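Putative GH105 family protein (Salmonella enterica subsp. enterica serovar Paratyphi A, PDB 3QWT) is of unknown function but, as a possible GH105 family member with an alpha/alpha toroid fold, probably removes unsaturated uronic acid residues from the ends of oligosaccharides. Local coordinates at residues 77-82 with 86-91. Sequence-based numbering, arbitrary orientation.
Sequences YHYYQQ and QTMRKI
Tyr79 and Tyr80 meet selenomethionine Met88 and Arg89 at the tight turn of a helical hairpin in an alpha/alpha toroid, the fold of this possible GH105 family member. Helix 67-83 ends, the chain reverses within a few residues, and helix 86-102 runs back; the axes of segments 77-82 and 86-91 approach to 8.6 Å, with 139° between their N-to-C directions. Asp85 in the turn accepts a hydrogen bond from Met88 N through OD2.

Met88 touches both tyrosines, its CB at Tyr80 and its CG and methyl at Tyr79. Its CB lies 3.9 Å from Tyr80 CB, close to the point where the backbones are nearest. From there CG, set anti to the carbonyl carbon (chi1 -68°), reaches the edge of the Tyr79 ring, near its plane, with Met88 CG 3.7 Å from Tyr79 CD2. A bend at chi2 brings the terminal methyl back to the same ring carbon, Met88 CE lying 3.9 Å from Tyr79 CD2, and the two side chains cross at about a right angle. Helix 23-37 touches both residues from outside the hairpin.

Tyr80 is packed differently. Arg89 runs alongside it and points the same way, offering its aliphatic stem to the ring: CG sits 4.2 Å above one face, toward the rim, and Arg89 CB is 4.0 Å from Tyr80 CE1. The guanidinium plane stands 88° from the ring, so it is not stacked on it; NH2 instead forms a salt bridge with Asp93. Tyr80 OH is hydrogen-bonded to Glu124.

No hydrogen bond joins the two segments. Their cohesion is therefore apolar, with methylene and methyl groups set against aromatic carbon, while the polar ends of Tyr80 and Arg89 find partners beyond the interface.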
loop_
_atom_site.group_PDB
_atom_site.type_symbol
_atom_site.label_atom_id
_atom_site.label_comp_id
_atom_site.label_asym_id
_atom_site.label_seq_id
_atom_site.Cartn_x
_atom_site.Cartn_y
_atom_site.Cartn_z
ATOM N N TYR A 77 0.835 27.922 26.069
ATOM C CA TYR A 77 0.676 27.449 24.699
ATOM C C TYR A 77 -0.769 27.034 24.483
ATOM O O TYR A 77 -1.391 27.417 23.499
ATOM C CB TYR A 77 1.618 26.293 24.339
ATOM C CG TYR A 77 1.380 25.868 22.914
ATOM C CD1 TYR A 77 1.807 26.671 21.865
ATOM C CD2 TYR A 77 0.659 24.714 22.613
ATOM C CE1 TYR A 77 1.553 26.324 20.546
ATOM C CE2 TYR A 77 0.397 24.360 21.286
ATOM C CZ TYR A 77 0.852 25.175 20.264
ATOM O OH TYR A 77 0.612 24.854 18.950
ATOM N N HIS A 78 -1.297 26.264 25.428
ATOM C CA HIS A 78 -2.690 25.819 25.365
ATOM C C HIS A 78 -3.650 26.969 25.069
ATOM O O HIS A 78 -4.402 26.928 24.093
ATOM C CB HIS A 78 -3.093 25.066 26.649
ATOM C CG HIS A 78 -2.840 23.593 26.568
ATOM N ND1 HIS A 78 -3.833 22.685 26.288
ATOM C CD2 HIS A 78 -1.696 22.874 26.671
ATOM C CE1 HIS A 78 -3.320 21.467 26.240
ATOM N NE2 HIS A 78 -2.023 21.557 26.469
ATOM N N TYR A 79 -3.601 28.008 25.893
ATOM C CA TYR A 79 -4.397 29.183 25.613
ATOM C C TYR A 79 -4.147 29.714 24.201
ATOM O O TYR A 79 -5.095 29.959 23.445
ATOM C CB TYR A 79 -4.172 30.273 26.655
ATOM C CG TYR A 79 -5.233 31.367 26.584
ATOM C CD1 TYR A 79 -6.522 31.133 27.047
ATOM C CD2 TYR A 79 -4.949 32.620 26.044
ATOM C CE1 TYR A 79 -7.498 32.112 26.985
ATOM C CE2 TYR A 79 -5.922 33.606 25.975
ATOM C CZ TYR A 79 -7.200 33.341 26.449
ATOM O OH TYR A 79 -8.189 34.300 26.384
ATOM N N TYR A 80 -2.878 29.880 23.835
ATOM C CA TYR A 80 -2.556 30.407 22.515
ATOM C C TYR A 80 -3.151 29.513 21.428
ATOM O O TYR A 80 -3.766 29.986 20.471
ATOM C CB TYR A 80 -1.036 30.533 22.304
ATOM C CG TYR A 80 -0.672 30.649 20.838
ATOM C CD1 TYR A 80 -1.005 31.788 20.106
ATOM C CD2 TYR A 80 -0.039 29.620 20.179
ATOM C CE1 TYR A 80 -0.692 31.898 18.748
ATOM C CE2 TYR A 80 0.274 29.717 18.831
ATOM C CZ TYR A 80 -0.060 30.855 18.120
ATOM O OH TYR A 80 0.254 30.951 16.784
ATOM N N GLN A 81 -2.964 28.213 21.578
ATOM C CA GLN A 81 -3.430 27.270 20.572
ATOM C C GLN A 81 -4.932 27.389 20.312
ATOM O O GLN A 81 -5.372 27.306 19.172
ATOM C CB GLN A 81 -3.069 25.848 20.985
ATOM C CG GLN A 81 -3.518 24.772 19.992
ATOM C CD GLN A 81 -3.085 23.386 20.431
ATOM O OE1 GLN A 81 -3.475 22.916 21.508
ATOM N NE2 GLN A 81 -2.246 22.736 19.620
ATOM N N GLN A 82 -5.708 27.588 21.375
ATOM C CA GLN A 82 -7.168 27.675 21.274
ATOM C C GLN A 82 -7.688 29.001 20.711
ATOM O O GLN A 82 -8.630 29.002 19.917
ATOM C CB GLN A 82 -7.815 27.411 22.639
ATOM C CG GLN A 82 -9.330 27.447 22.639
ATOM C CD GLN A 82 -9.891 27.562 24.048
ATOM O OE1 GLN A 82 -10.343 28.623 24.453
ATOM N NE2 GLN A 82 -9.829 26.474 24.809
ATOM N N GLN A 86 -2.067 36.696 20.377
ATOM C CA GLN A 86 -0.668 37.022 20.049
ATOM C C GLN A 86 0.168 37.491 21.251
ATOM O O GLN A 86 1.401 37.442 21.225
ATOM C CB GLN A 86 -0.605 38.038 18.907
ATOM C CG GLN A 86 -0.828 37.419 17.537
ATOM C CD GLN A 86 0.318 36.506 17.141
ATOM O OE1 GLN A 86 1.404 36.595 17.704
ATOM N NE2 GLN A 86 0.081 35.621 16.182
ATOM N N THR A 87 -0.523 37.911 22.305
ATOM C CA THR A 87 0.106 38.254 23.581
ATOM C C THR A 87 0.780 37.034 24.218
ATOM O O THR A 87 1.937 37.107 24.638
ATOM C CB THR A 87 -0.930 38.860 24.571
ATOM O OG1 THR A 87 -1.492 40.047 24.003
ATOM C CG2 THR A 87 -0.295 39.189 25.914
HETATM N N MSE A 88 0.052 35.919 24.287
HETATM C CA MSE A 88 0.640 34.649 24.707
HETATM C C MSE A 88 1.804 34.222 23.824
HETATM O O MSE A 88 2.816 33.742 24.327
HETATM C CB MSE A 88 -0.398 33.535 24.690
HETATM C CG MSE A 88 -1.461 33.702 25.721
HETATM SE SE MSE A 88 -0.740 33.593 27.520
HETATM C CE MSE A 88 -2.319 34.280 28.432
ATOM N N ARG A 89 1.636 34.349 22.509
ATOM C CA ARG A 89 2.672 33.920 21.580
ATOM C C ARG A 89 3.981 34.649 21.876
ATOM O O ARG A 89 5.034 34.019 22.029
ATOM C CB ARG A 89 2.262 34.162 20.118
ATOM C CG ARG A 89 3.209 33.514 19.103
ATOM C CD ARG A 89 3.529 34.426 17.891
ATOM N NE ARG A 89 3.634 35.848 18.241
ATOM C CZ ARG A 89 4.747 36.492 18.612
ATOM N NH1 ARG A 89 4.682 37.788 18.897
ATOM N NH2 ARG A 89 5.914 35.867 18.708
ATOM N N LYS A 90 3.908 35.978 21.961
ATOM C CA LYS A 90 5.107 36.775 22.178
ATOM C C LYS A 90 5.821 36.367 23.465
ATOM O O LYS A 90 7.033 36.189 23.473
ATOM C CB LYS A 90 4.790 38.267 22.167
ATOM C CG LYS A 90 5.915 39.148 22.721
ATOM C CD LYS A 90 6.241 40.302 21.773
ATOM C CE LYS A 90 7.482 41.047 22.225
ATOM N NZ LYS A 90 7.350 41.492 23.647
ATOM N N ILE A 91 5.069 36.181 24.541
ATOM C CA ILE A 91 5.664 35.754 25.808
ATOM C C ILE A 91 6.433 34.432 25.656
ATOM O O ILE A 91 7.549 34.277 26.165
ATOM C CB ILE A 91 4.593 35.631 26.927
ATOM C CG1 ILE A 91 4.048 37.012 27.302
ATOM C CG2 ILE A 91 5.174 34.960 28.157
ATOM C CD1 ILE A 91 2.861 36.973 28.276
#